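Local atomic coordinates of mitogen-activated protein kinase, putative (Map kinase-like protein) (PDB entry 3PG1), a protein that probably works as an ATP-binding serine/threonine protein kinase of the MAP kinase family in Leishmania major. Residues L115-L120 against D169-T174; A121-I124 against R128-I131. One frame throughout, in Å; residues are numbered along the deposited sequence. Where two conformers were deposited one is given.

Interaction 1 of 2, residues L115-L120 against D169-T174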
ATOM      1  N   LEU A 115      -3.787  -0.720 -15.697  1.00 58.08           N
ATOM      2  CA  LEU A 115      -4.914  -0.027 -15.078  1.00 58.36           C
ATOM      3  C   LEU A 115      -5.887  -1.111 -14.600  1.00 59.05           C
ATOM      4  O   LEU A 115      -6.398  -1.891 -15.414  1.00 58.82           O
ATOM      5  CB  LEU A 115      -5.585   0.919 -16.083  1.00 61.38           C
ATOM      6  CG  LEU A 115      -6.643   1.881 -15.531  1.00 68.09           C
ATOM      7  CD1 LEU A 115      -5.995   3.083 -14.840  1.00 67.23           C
ATOM      8  CD2 LEU A 115      -7.524   2.381 -16.651  1.00 72.87           C
ATOM      9  N   MET A 116      -6.068  -1.213 -13.277  1.00 51.32           N
ATOM     10  CA  MET A 116      -6.947  -2.220 -12.701  1.00 50.77           C
ATOM     11  C   MET A 116      -8.428  -1.848 -12.810  1.00 55.39           C
ATOM     12  O   MET A 116      -8.760  -0.659 -12.893  1.00 58.36           O
ATOM     13  CB  MET A 116      -6.529  -2.539 -11.260  1.00 50.84           C
ATOM     14  CG  MET A 116      -5.118  -3.070 -11.173  1.00 52.35           C
ATOM     15  SD  MET A 116      -4.945  -4.615 -12.086  1.00 56.19           S
ATOM     16  CE  MET A 116      -3.238  -4.754 -12.116  1.00 50.90           C
ATOM     17  N   ARG A 117      -9.309  -2.861 -12.841  1.00 61.89           N
ATOM     18  CA  ARG A 117     -10.757  -2.653 -12.962  1.00 61.15           C
ATOM     19  C   ARG A 117     -11.310  -1.793 -11.824  1.00 57.98           C
ATOM     20  O   ARG A 117     -11.992  -0.812 -12.076  1.00 55.93           O
ATOM     21  CB  ARG A 117     -11.488  -4.010 -13.018  1.00 62.72           C
ATOM     22  CG  ARG A 117     -12.990  -3.897 -13.309  1.00 74.61           C
ATOM     23  CD  ARG A 117     -13.704  -5.241 -13.310  1.00 84.30           C
ATOM     24  NE  ARG A 117     -13.502  -6.008 -12.074  1.00 89.27           N
ATOM     25  CZ  ARG A 117     -14.252  -5.900 -10.980  1.00 95.80           C
ATOM     26  NH1 ARG A 117     -15.260  -5.035 -10.936  1.00 83.12           N
ATOM     27  NH2 ARG A 117     -13.993  -6.650  -9.918  1.00 74.93           N
ATOM     28  N   THR A 118     -10.972  -2.138 -10.567  1.00 50.82           N
ATOM     29  CA  THR A 118     -11.491  -1.439  -9.399  1.00 48.51           C
ATOM     30  C   THR A 118     -10.564  -1.659  -8.204  1.00 47.31           C
ATOM     31  O   THR A 118      -9.463  -2.191  -8.349  1.00 44.98           O
ATOM     32  CB  THR A 118     -12.966  -1.903  -9.140  1.00 53.48           C
ATOM     33  OG1 THR A 118     -13.571  -1.052  -8.180  1.00 55.89           O
ATOM     34  CG2 THR A 118     -13.086  -3.374  -8.691  1.00 44.68           C
ATOM     35  N   ASP A 119     -10.998  -1.209  -7.040  1.00 42.07           N
ATOM     36  CA  ASP A 119     -10.289  -1.429  -5.792  1.00 38.75           C
ATOM     37  C   ASP A 119     -11.274  -2.024  -4.791  1.00 41.08           C
ATOM     38  O   ASP A 119     -12.477  -2.059  -5.058  1.00 41.08           O
ATOM     39  CB  ASP A 119      -9.584  -0.156  -5.283  1.00 39.38           C
ATOM     40  CG  ASP A 119     -10.489   1.037  -5.077  1.00 50.97           C
ATOM     41  OD1 ASP A 119     -10.289   2.049  -5.763  1.00 58.52           O
ATOM     42  OD2 ASP A 119     -11.353   0.978  -4.192  1.00 52.32           O
ATOM     43  N   LEU A 120     -10.761  -2.530  -3.669  1.00 35.76           N
ATOM     44  CA  LEU A 120     -11.566  -3.172  -2.638  1.00 34.35           C
ATOM     45  C   LEU A 120     -12.488  -2.216  -1.894  1.00 39.45           C
ATOM     46  O   LEU A 120     -13.585  -2.627  -1.513  1.00 40.26           O
ATOM     47  CB  LEU A 120     -10.670  -3.928  -1.688  1.00 31.76           C
ATOM     48  CG  LEU A 120     -11.338  -4.927  -0.740  1.00 36.03           C
ATOM     49  CD1 LEU A 120     -12.012  -6.067  -1.499  1.00 37.28           C
ATOM     50  CD2 LEU A 120     -10.307  -5.469   0.249  1.00 32.43           C
ATOM     51  N   ASP A 169      -9.790  -7.222 -13.864  1.00 66.15           N
ATOM     52  CA  ASP A 169     -11.067  -7.652 -14.462  1.00 68.99           C
ATOM     53  C   ASP A 169     -11.336  -9.114 -14.095  1.00 73.21           C
ATOM     54  O   ASP A 169     -12.479  -9.488 -13.821  1.00 73.78           O
ATOM     55  CB  ASP A 169     -11.061  -7.466 -15.989  1.00 74.46           C
ATOM     56  CG  ASP A 169     -10.994  -6.016 -16.414  1.00 94.38           C
ATOM     57  OD1 ASP A 169      -9.878  -5.534 -16.706  1.00 96.88           O
ATOM     58  OD2 ASP A 169     -12.062  -5.360 -16.459  1.00103.38           O
ATOM     59  N   ASN A 170     -10.252  -9.906 -14.043  1.00 69.62           N
ATOM     60  CA  ASN A 170     -10.206 -11.324 -13.703  0.50 69.24           C
ATOM     61  C   ASN A 170     -10.249 -11.568 -12.175  1.00 71.71           C
ATOM     62  O   ASN A 170     -10.024 -12.695 -11.724  1.00 71.45           O
ATOM     63  CB  ASN A 170      -8.946 -11.964 -14.340  0.50 70.92           C
ATOM     64  CG  ASN A 170      -7.807 -11.005 -14.670  0.50 88.78           C
ATOM     65  OD1 ASN A 170      -7.984  -9.948 -15.299  0.50 76.38           O
ATOM     66  ND2 ASN A 170      -6.599 -11.379 -14.298  0.50 82.48           N
ATOM     67  N   ASN A 171     -10.525 -10.505 -11.380  1.00 67.61           N
ATOM     68  CA  ASN A 171     -10.574 -10.473  -9.910  1.00 65.14           C
ATOM     69  C   ASN A 171      -9.262 -10.771  -9.152  1.00 63.36           C
ATOM     70  O   ASN A 171      -9.279 -10.920  -7.925  1.00 61.57           O
ATOM     71  CB  ASN A 171     -11.814 -11.177  -9.327  1.00 68.63           C
ATOM     72  CG  ASN A 171     -13.060 -10.314  -9.282  1.00 95.07           C
ATOM     73  OD1 ASN A 171     -13.147  -9.242  -9.903  1.00 86.69           O
ATOM     74  ND2 ASN A 171     -14.061 -10.770  -8.543  1.00 89.76           N
ATOM     75  N   ASP A 172      -8.121 -10.798  -9.879  1.00 57.12           N
ATOM     76  CA  ASP A 172      -6.781 -10.976  -9.300  1.00 53.62           C
ATOM     77  C   ASP A 172      -6.534  -9.791  -8.354  1.00 49.27           C
ATOM     78  O   ASP A 172      -6.862  -8.653  -8.706  1.00 48.21           O
ATOM     79  CB  ASP A 172      -5.699 -10.980 -10.410  1.00 56.60           C
ATOM     80  CG  ASP A 172      -5.601 -12.219 -11.305  1.00 71.46           C
ATOM     81  OD1 ASP A 172      -6.325 -13.211 -11.039  1.00 73.68           O
ATOM     82  OD2 ASP A 172      -4.842 -12.171 -12.307  1.00 70.41           O
ATOM     83  N   ILE A 173      -6.004 -10.072  -7.157  1.00 42.23           N
ATOM     84  CA  ILE A 173      -5.699  -9.070  -6.123  0.50 39.92           C
ATOM     85  C   ILE A 173      -4.265  -8.578  -6.281  1.00 38.72           C
ATOM     86  O   ILE A 173      -3.351  -9.383  -6.374  1.00 35.44           O
ATOM     87  CB  ILE A 173      -5.979  -9.602  -4.675  0.50 41.89           C
ATOM     88  CG1 ILE A 173      -7.502  -9.697  -4.364  0.50 43.66           C
ATOM     89  CG2 ILE A 173      -5.204  -8.829  -3.576  0.50 41.28           C
ATOM     90  CD1 ILE A 173      -8.246  -8.397  -3.906  0.50 44.06           C
ATOM     91  N   THR A 174      -4.081  -7.272  -6.287  1.00 34.15           N
ATOM     92  CA  THR A 174      -2.771  -6.647  -6.380  1.00 33.30           C
ATOM     93  C   THR A 174      -2.716  -5.512  -5.319  1.00 35.57           C
ATOM     94  O   THR A 174      -3.663  -4.739  -5.172  1.00 35.26           O
ATOM     95  CB  THR A 174      -2.577  -6.125  -7.816  1.00 50.02           C
ATOM     96  OG1 THR A 174      -2.894  -7.184  -8.711  1.00 61.43           O
ATOM     97  CG2 THR A 174      -1.183  -5.738  -8.097  1.00 45.57           C
TER
HETATM   98  O   HOH W   1      -7.518  -4.768 -15.216  1.00 65.37           O
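Arg117 reaches over the turn that starts at Asp169, and its guanidinium meets Asn171 obliquely. NH2 donates to OD1 of Asn171 at 2.7 Å, in a markedly bent bond with an N-H...O angle of 133°. A kink at chi3 (55°) in an otherwise extended chain turns the guanidinium off the line of the chain, leaving CA of Asp169 at its edge. CG2 of Thr118 lies 3.3 Å above one face, displaced toward the rim.

Asp169 shows that opposite charges need not pair. Its OD2 lies against the aliphatic part of Arg117, 3.6 Å from CD, while NE stays 4.7 Å away and the guanidinium and carboxylate planes stand 53° apart. Its other oxygen, OD1, is 2.9 Å from a water that also lies 3.1 Å from O of Leu115, bridging the segments.

Between the two segments runs strand 165-167, the middle of a small antiparallel sheet in the C-terminal lobe of the kinase fold; the pair Arg117 and Thr118 lies opposite the single residue Leu167, which makes a classic beta bulge where the hinge enters the sheet. Deeper in, Met116 crosses Thr174 at about a right angle, its CE 4.2 Å from OG1. Met116 also packs on Leu166, whose counterpart in related kinases lines the floor of the adenine pocket, and both Met116 and Thr174 touch Leu92.

Interaction 2 of 2, residues A121-I124 against R128-I131; sequences AQVI and RIVI
Val123, Ile129 and Ile131 meet through branched aliphatic groups alone, so no ring, amide or carboxylate offers a face or an edge between them. The flat group that matters stands beside the contact: the guanidinium of Arg230, just beyond helix 214-229, gives NE to O of Ile124 and NH2 to O of Ile129, with a weaker bond from NH1 to O of Val123. Ile131 packs on this arginine too.

Within the apolar patch Val123 is the centre. Its CG1 lies anti to the backbone N (chi1 169°), a position from which one methyl serves two partners: CG2 of Ile129 at 4.0 Å and CD1 of Ile131 at 3.8 Å. The side chains of Val123 and Ile129 cross at about a right angle, whereas Ile131 comes in at a slant. With chi2 at 176° Ile131 is stretched out, and its CD1 pushes past the valine to the helix backbone, 3.8 Å from CA of Ile124. The same methyl lies 4.0 Å from CG1 of Ile124, although the CB of that residue points away from the loop. Ile124 also packs on Pro162, in the catalytic loop, and on Glu226 and Met227 of helix 214-229.

In kinase terms the short helix 120-125 is alphaD, and the chain after it turns and passes across the C-terminal part of the helix before helix 133-152, alphaE, begins. Apolar packing alone holds the side chains of the two segments together, while one arginine ties the backbone of both. Its positive charge would probably reinforce the polarisation of carbonyls close to the C-terminal end of the helix, and so may join helix and loop by electrostatics as well as by shape.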
ATOM      1  N   ALA A 121     -12.086  -0.941  -1.737  1.00 36.82           N
ATOM      2  CA  ALA A 121     -12.937   0.079  -1.081  1.00 37.11           C
ATOM      3  C   ALA A 121     -14.255   0.251  -1.862  1.00 42.94           C
ATOM      4  O   ALA A 121     -15.323   0.291  -1.258  1.00 43.40           O
ATOM      5  CB  ALA A 121     -12.197   1.419  -0.986  1.00 38.18           C
ATOM      6  N   GLN A 122     -14.180   0.286  -3.197  1.00 40.56           N
ATOM      7  CA  GLN A 122     -15.344   0.402  -4.070  1.00 42.88           C
ATOM      8  C   GLN A 122     -16.233  -0.834  -3.978  1.00 46.72           C
ATOM      9  O   GLN A 122     -17.456  -0.706  -3.907  1.00 47.32           O
ATOM     10  CB  GLN A 122     -14.919   0.678  -5.518  1.00 45.84           C
ATOM     11  CG  GLN A 122     -14.422   2.103  -5.760  1.00 62.00           C
ATOM     12  CD  GLN A 122     -14.006   2.293  -7.198  1.00 87.17           C
ATOM     13  OE1 GLN A 122     -12.856   2.060  -7.576  1.00 82.53           O
ATOM     14  NE2 GLN A 122     -14.943   2.687  -8.041  1.00 86.94           N
ATOM     15  N   VAL A 123     -15.618  -2.028  -3.966  1.00 43.86           N
ATOM     16  CA  VAL A 123     -16.315  -3.315  -3.838  1.00 44.36           C
ATOM     17  C   VAL A 123     -17.075  -3.402  -2.497  1.00 45.86           C
ATOM     18  O   VAL A 123     -18.298  -3.637  -2.500  1.00 47.08           O
ATOM     19  CB  VAL A 123     -15.355  -4.501  -4.090  1.00 46.71           C
ATOM     20  CG1 VAL A 123     -15.986  -5.834  -3.699  1.00 46.54           C
ATOM     21  CG2 VAL A 123     -14.909  -4.521  -5.543  1.00 48.04           C
ATOM     22  N   ILE A 124     -16.376  -3.108  -1.379  1.00 39.65           N
ATOM     23  CA  ILE A 124     -16.977  -3.111  -0.031  1.00 38.59           C
ATOM     24  C   ILE A 124     -18.194  -2.179   0.048  1.00 45.67           C
ATOM     25  O   ILE A 124     -19.206  -2.548   0.636  1.00 46.73           O
ATOM     26  CB  ILE A 124     -15.942  -2.800   1.100  1.00 39.02           C
ATOM     27  CG1 ILE A 124     -14.920  -3.982   1.277  1.00 36.82           C
ATOM     28  CG2 ILE A 124     -16.654  -2.490   2.464  1.00 37.79           C
ATOM     29  CD1 ILE A 124     -13.606  -3.549   2.049  1.00 35.75           C
ATOM     30  N   ARG A 128     -24.833  -3.403  -3.964  1.00 68.52           N
ATOM     31  CA  ARG A 128     -25.322  -4.341  -4.984  1.00 69.42           C
ATOM     32  C   ARG A 128     -24.408  -5.564  -5.095  1.00 70.89           C
ATOM     33  O   ARG A 128     -24.808  -6.568  -5.693  1.00 71.32           O
ATOM     34  CB  ARG A 128     -25.465  -3.664  -6.365  1.00 72.49           C
ATOM     35  CG  ARG A 128     -25.926  -2.196  -6.369  1.00 84.58           C
ATOM     36  CD  ARG A 128     -25.631  -1.475  -7.686  1.00100.98           C
ATOM     37  NE  ARG A 128     -24.259  -1.676  -8.166  1.00112.43           N
ATOM     38  CZ  ARG A 128     -23.915  -2.498  -9.155  1.00129.97           C
ATOM     39  NH1 ARG A 128     -24.845  -3.202  -9.794  1.00120.47           N
ATOM     40  NH2 ARG A 128     -22.644  -2.634  -9.505  1.00116.93           N
ATOM     41  N   ILE A 129     -23.173  -5.478  -4.530  1.00 63.81           N
ATOM     42  CA  ILE A 129     -22.186  -6.550  -4.581  1.00 61.47           C
ATOM     43  C   ILE A 129     -22.261  -7.418  -3.324  1.00 61.39           C
ATOM     44  O   ILE A 129     -22.216  -6.911  -2.203  1.00 59.47           O
ATOM     45  CB  ILE A 129     -20.744  -5.999  -4.849  1.00 63.75           C
ATOM     46  CG1 ILE A 129     -20.646  -5.310  -6.243  1.00 65.92           C
ATOM     47  CG2 ILE A 129     -19.664  -7.098  -4.676  1.00 63.16           C
ATOM     48  CD1 ILE A 129     -19.246  -4.614  -6.584  1.00 66.43           C
ATOM     49  N   VAL A 130     -22.376  -8.728  -3.525  1.00 57.62           N
ATOM     50  CA  VAL A 130     -22.358  -9.716  -2.450  1.00 56.01           C
ATOM     51  C   VAL A 130     -20.878 -10.076  -2.227  1.00 52.71           C
ATOM     52  O   VAL A 130     -20.182 -10.419  -3.184  1.00 50.84           O
ATOM     53  CB  VAL A 130     -23.183 -10.996  -2.802  1.00 62.65           C
ATOM     54  CG1 VAL A 130     -23.120 -12.033  -1.675  1.00 61.38           C
ATOM     55  CG2 VAL A 130     -24.634 -10.660  -3.153  1.00 65.24           C
ATOM     56  N   ILE A 131     -20.395  -9.966  -0.981  1.00 46.23           N
ATOM     57  CA  ILE A 131     -19.053 -10.398  -0.632  1.00 42.77           C
ATOM     58  C   ILE A 131     -19.230 -11.611   0.265  1.00 45.30           C
ATOM     59  O   ILE A 131     -19.409 -11.482   1.477  1.00 47.11           O
ATOM     60  CB  ILE A 131     -18.074  -9.332  -0.048  1.00 43.19           C
ATOM     61  CG1 ILE A 131     -18.142  -8.001  -0.826  1.00 44.06           C
ATOM     62  CG2 ILE A 131     -16.652  -9.931  -0.083  1.00 40.74           C
ATOM     63  CD1 ILE A 131     -17.253  -6.850  -0.233  1.00 46.48           C
TER

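Chain continuity makes neighbours of the two contacts: strand 118-119 of interaction 1 runs straight into helix 120-125 of interaction 2, and their centres are about 13 Å apart. Direct packing joins them where CG2 of Thr118 lies 3.8 Å from CG2 of Val123. At the junction Asp119 takes the N-cap, its OD2 accepting from N of Gln122, so the turn from hinge to helix has both a polar cap and an apolar contact. Interaction 1 lies nearer the nucleotide cleft expected between the lobes; interaction 2 continues outward from it in the C-terminal lobe. Leu120, ending the first segment of interaction 1, meets Pro162 of the catalytic loop, which also borders interaction 2.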